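Local coordinates for putative marr-family transcriptional repressor (Streptomyces coelicolor, PDB 3ZPL), which binds DNA as a winged-helix regulator of the MarR family and probably acts as a transcriptional repressor, at the interface of chains A and B. Coordinates in Å, arbitrary orientation; residue numbers count along the deposited sequence, not the author numbering. Chains: chain A/B, Putative marr-family transcriptional repressor.

Contact 1: the interface of chains A and B. Residues chain A 83, 160-161, 164-165; chain B 36, 39-40, 43, 140.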
loop_
_atom_site.group_PDB
_atom_site.type_symbol
_atom_site.label_atom_id
_atom_site.label_comp_id
_atom_site.label_asym_id
_atom_site.label_seq_id
_atom_site.Cartn_x
_atom_site.Cartn_y
_atom_site.Cartn_z
ATOM N N LYS A 83 10.993 5.080 3.039
ATOM C CA LYS A 83 9.820 5.768 3.613
ATOM C C LYS A 83 9.184 4.947 4.713
ATOM O O LYS A 83 7.962 4.973 4.898
ATOM C CB LYS A 83 8.792 6.135 2.551
ATOM C CG LYS A 83 9.376 6.788 1.310
ATOM C CD LYS A 83 9.988 8.136 1.618
ATOM C CE LYS A 83 10.922 8.579 0.506
ATOM N NZ LYS A 83 11.567 9.881 0.818
ATOM N N VAL A 160 1.802 14.327 -4.455
ATOM C CA VAL A 160 1.285 13.638 -3.275
ATOM C C VAL A 160 2.426 13.325 -2.307
ATOM O O VAL A 160 2.304 13.556 -1.107
ATOM C CB VAL A 160 0.539 12.338 -3.663
ATOM C CG1 VAL A 160 0.255 11.475 -2.446
ATOM C CG2 VAL A 160 -0.757 12.672 -4.387
ATOM N N ALA A 161 3.527 12.810 -2.833
ATOM C CA ALA A 161 4.682 12.490 -2.005
ATOM C C ALA A 161 5.286 13.757 -1.411
ATOM O O ALA A 161 5.441 13.863 -0.189
ATOM C CB ALA A 161 5.729 11.729 -2.806
ATOM N N LEU A 164 3.471 15.045 1.485
ATOM C CA LEU A 164 3.466 14.272 2.726
ATOM C C LEU A 164 4.813 14.265 3.430
ATOM O O LEU A 164 4.934 13.723 4.523
ATOM C CB LEU A 164 3.020 12.841 2.437
ATOM C CG LEU A 164 1.509 12.685 2.275
ATOM C CD1 LEU A 164 1.172 11.501 1.384
ATOM C CD2 LEU A 164 0.876 12.544 3.644
ATOM N N GLN A 165 5.841 14.808 2.793
ATOM C CA GLN A 165 7.142 14.910 3.442
ATOM C C GLN A 165 7.676 16.318 3.242
ATOM O O GLN A 165 8.675 16.517 2.559
ATOM C CB GLN A 165 8.140 13.834 2.946
ATOM C CG GLN A 165 8.178 13.650 1.442
ATOM C CD GLN A 165 9.235 12.665 0.988
ATOM O OE1 GLN A 165 9.785 11.892 1.779
ATOM N NE2 GLN A 165 9.508 12.666 -0.301
ATOM N N ALA B 36 4.832 7.800 -2.729
ATOM C CA ALA B 36 3.543 8.398 -2.443
ATOM C C ALA B 36 2.669 7.402 -1.728
ATOM O O ALA B 36 2.141 7.686 -0.642
ATOM C CB ALA B 36 2.892 8.846 -3.740
ATOM N N LEU B 39 3.732 6.561 1.724
ATOM C CA LEU B 39 3.539 7.697 2.630
ATOM C C LEU B 39 2.067 7.924 2.924
ATOM O O LEU B 39 1.710 8.270 4.060
ATOM C CB LEU B 39 4.151 8.977 2.062
ATOM C CG LEU B 39 5.686 9.098 2.017
ATOM C CD1 LEU B 39 6.076 10.237 1.103
ATOM C CD2 LEU B 39 6.292 9.302 3.404
ATOM N N LEU B 40 1.204 7.757 1.923
ATOM C CA LEU B 40 -0.252 7.858 2.158
ATOM C C LEU B 40 -0.781 6.803 3.136
ATOM O O LEU B 40 -1.414 7.129 4.118
ATOM C CB LEU B 40 -1.026 7.743 0.847
ATOM C CG LEU B 40 -1.662 9.024 0.296
ATOM C CD1 LEU B 40 -2.376 8.697 -1.010
ATOM C CD2 LEU B 40 -2.622 9.648 1.292
ATOM N N HIS B 43 0.300 7.839 6.483
ATOM C CA HIS B 43 -0.357 9.019 6.985
ATOM C C HIS B 43 -1.790 8.677 7.406
ATOM O O HIS B 43 -2.267 9.114 8.472
ATOM C CB HIS B 43 -0.333 10.122 5.913
ATOM C CG HIS B 43 -1.037 11.383 6.316
ATOM N ND1 HIS B 43 -0.737 12.064 7.473
ATOM C CD2 HIS B 43 -2.031 12.081 5.715
ATOM C CE1 HIS B 43 -1.526 13.120 7.578
ATOM N NE2 HIS B 43 -2.319 13.158 6.521
ATOM N N ALA B 140 -4.178 15.623 1.727
ATOM C CA ALA B 140 -3.094 14.867 1.122
ATOM C C ALA B 140 -3.205 14.768 -0.400
ATOM O O ALA B 140 -2.186 14.682 -1.084
ATOM C CB ALA B 140 -3.043 13.470 1.725
#
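A:Leu164, on the last turn of helix 147-164, pushes its side chain against B:Leu39, B:Leu40 and B:His43 on helix 24-51 of the partner, a worked example of one leucine touching three residues of a partner helix. Its CB lies 4.0 Å from CB of B:Leu39. Beyond CG the branch divides the work: CD1 lies by B:Leu40, 3.8 Å from its backbone N and 3.9 Å from its CG, and the two side chains meet at about a right angle. CD2 goes to B:His43 and sits over the face of the imidazole near CG, 3.5 Å from that atom, toward the CB and CD2 side and farther from ND1. With CG anti to its backbone N (chi1 178°) and chi2 at 54°, the histidine turns this ring face toward the leucine methyl. One turn earlier, CG1 of A:Val160 rests 3.9 Å from CB of B:Ala36, a small residue that probably allows the helices to come near each other. At the tip of B:Leu39, CD1 faces both the backbone O of A:Ala161 and the amide carbon CD of A:Gln165, at 4.0 Å from the latter. That amide is held by its own subunit: NZ of A:Lys83 donates to OE1 of A:Gln165 at 2.9 Å, in the carbonyl plane and on a lone pair, with a C=O...N angle of 120°. An alanine in place of A:Gln165 would probably leave NZ of A:Lys83 without this acceptor and strip cover from CD1 of B:Leu39. With no nitrogen or oxygen of one subunit in bonding reach of the other, this patch helps join the two subunits of the MarR dimer, the form in which the family presents paired winged helices to DNA.

Contact 2: the interface of chains A and B. Residues chain A 32, 36, 39-40, 140; chain B 154, 157-158, 160-161.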
loop_
_atom_site.group_PDB
_atom_site.type_symbol
_atom_site.label_atom_id
_atom_site.label_comp_id
_atom_site.label_asym_id
_atom_site.label_seq_id
_atom_site.Cartn_x
_atom_site.Cartn_y
_atom_site.Cartn_z
ATOM N N SER A 32 -11.008 3.809 -6.551
ATOM C CA SER A 32 -10.235 3.070 -7.542
ATOM C C SER A 32 -8.732 3.182 -7.278
ATOM O O SER A 32 -7.983 2.253 -7.577
ATOM C CB SER A 32 -10.622 3.490 -8.959
ATOM O OG SER A 32 -10.305 4.829 -9.189
ATOM N N ALA A 36 -6.564 -0.318 -6.585
ATOM C CA ALA A 36 -5.373 -0.510 -7.411
ATOM C C ALA A 36 -4.169 -0.762 -6.538
ATOM O O ALA A 36 -3.475 -1.781 -6.668
ATOM C CB ALA A 36 -5.147 0.696 -8.292
ATOM N N LEU A 39 -4.262 -3.994 -4.689
ATOM C CA LEU A 39 -4.077 -5.129 -5.608
ATOM C C LEU A 39 -2.637 -5.224 -6.091
ATOM O O LEU A 39 -2.113 -6.319 -6.228
ATOM C CB LEU A 39 -5.006 -5.040 -6.829
ATOM C CG LEU A 39 -6.502 -5.309 -6.626
ATOM C CD1 LEU A 39 -7.263 -4.800 -7.820
ATOM C CD2 LEU A 39 -6.805 -6.780 -6.396
ATOM N N LEU A 40 -2.014 -4.082 -6.386
ATOM C CA LEU A 40 -0.600 -4.073 -6.745
ATOM C C LEU A 40 0.294 -4.629 -5.618
ATOM O O LEU A 40 1.086 -5.540 -5.861
ATOM C CB LEU A 40 -0.122 -2.668 -7.105
ATOM C CG LEU A 40 0.135 -2.394 -8.575
ATOM C CD1 LEU A 40 0.597 -0.953 -8.748
ATOM C CD2 LEU A 40 1.160 -3.363 -9.171
ATOM N N ALA A 140 1.556 -5.234 -15.029
ATOM C CA ALA A 140 0.533 -4.631 -14.186
ATOM C C ALA A 140 0.308 -3.153 -14.474
ATOM O O ALA A 140 -0.801 -2.653 -14.318
ATOM C CB ALA A 140 0.905 -4.808 -12.737
ATOM N N GLY B 154 -8.017 8.752 -11.776
ATOM C CA GLY B 154 -9.043 7.718 -11.728
ATOM C C GLY B 154 -9.061 6.833 -12.950
ATOM O O GLY B 154 -9.238 5.623 -12.837
ATOM N N MET B 157 -5.850 4.562 -12.387
ATOM C CA MET B 157 -5.900 3.512 -11.379
ATOM C C MET B 157 -6.911 2.436 -11.766
ATOM O O MET B 157 -6.641 1.259 -11.601
ATOM C CB MET B 157 -6.182 4.087 -9.995
ATOM C CG MET B 157 -5.104 5.044 -9.493
ATOM S SD MET B 157 -3.418 4.379 -9.498
ATOM C CE MET B 157 -2.546 5.872 -9.056
ATOM N N ARG B 158 -8.027 2.839 -12.359
ATOM C CA ARG B 158 -9.058 1.904 -12.849
ATOM C C ARG B 158 -8.479 0.872 -13.837
ATOM O O ARG B 158 -8.804 -0.302 -13.771
ATOM C CB ARG B 158 -10.244 2.731 -13.432
ATOM C CG ARG B 158 -11.562 2.069 -13.871
ATOM C CD ARG B 158 -12.713 3.093 -13.981
ATOM N N VAL B 160 -5.207 -0.059 -14.033
ATOM C CA VAL B 160 -4.306 -0.865 -13.218
ATOM C C VAL B 160 -5.096 -1.908 -12.433
ATOM O O VAL B 160 -4.724 -3.075 -12.410
ATOM C CB VAL B 160 -3.487 0.015 -12.261
ATOM C CG1 VAL B 160 -2.766 -0.833 -11.216
ATOM C CG2 VAL B 160 -2.488 0.853 -13.044
ATOM N N ALA B 161 -6.198 -1.489 -11.820
ATOM C CA ALA B 161 -7.062 -2.408 -11.074
ATOM C C ALA B 161 -7.731 -3.429 -11.995
ATOM O O ALA B 161 -7.551 -4.633 -11.814
ATOM C CB ALA B 161 -8.108 -1.642 -10.305
#
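Methyl and methylene packing brings A:Ala36 of helix 24-52 against B:Met157 and B:Val160 of helix 147-164. CB of A:Ala36 lies 3.9 Å from CB of B:Met157, while its meeting with CG1 of B:Val160 repeats, with the chains exchanged, the alanine-valine pair of the two-fold twin. The valine holds CG1 anti to its backbone N (chi1 168°), which turns this methyl toward the alanine and toward the tip of A:Leu40. There CD1 of A:Leu40 meets the same CG1 at 4.2 Å, the two side chains crossing at about a right angle. At the end of the patch, CD1 of A:Leu39 reaches the backbone of B:Ala161, 4.0 Å from its CA, and the alanine's own CB lies alongside that leucine methyl.

A second group of contacts sets carbon against backbone oxygen. CB of A:Ala36 is 3.7 Å from O of B:Met157, and both methyls of B:Val160 come near the carbonyl oxygen of A:Ala140, from helix 120-142. These are van der Waals contacts, and nitrogen and oxygen atoms of the two subunits do not come within bonding reach of one another here. Even the hydroxyl OG of A:Ser32, although directed at the partner helix, remains 3.9 Å from O of B:Gly154. Shape fit probably matters more than polar pairing in this part of the dimer interface.

B:Met157 shows the point well: it is the root of the side chain rather than the sulfur that touches the serine backbone, with CB 3.8 Å from the carbonyl carbon C of A:Ser32 and 3.5 Å from its O.

Contact 1 and contact 2 lie about 18 Å apart, measured between the centres of their C-alpha atoms, and draw on the same elements with the chains exchanged. In each, helix 24-51 or 24-52 of one subunit packs on helix 147-164 of the other, and residues 36, 39, 40, 140, 160 and 161 recur in both. Contact 1 extends toward the C-terminal end of helix 147-164, whereas contact 2 follows it back to residue 154. Taken together they sample two portions of one two-fold seam, whose repeated helix pairing ties both subunits into a dimer suited to binding DNA.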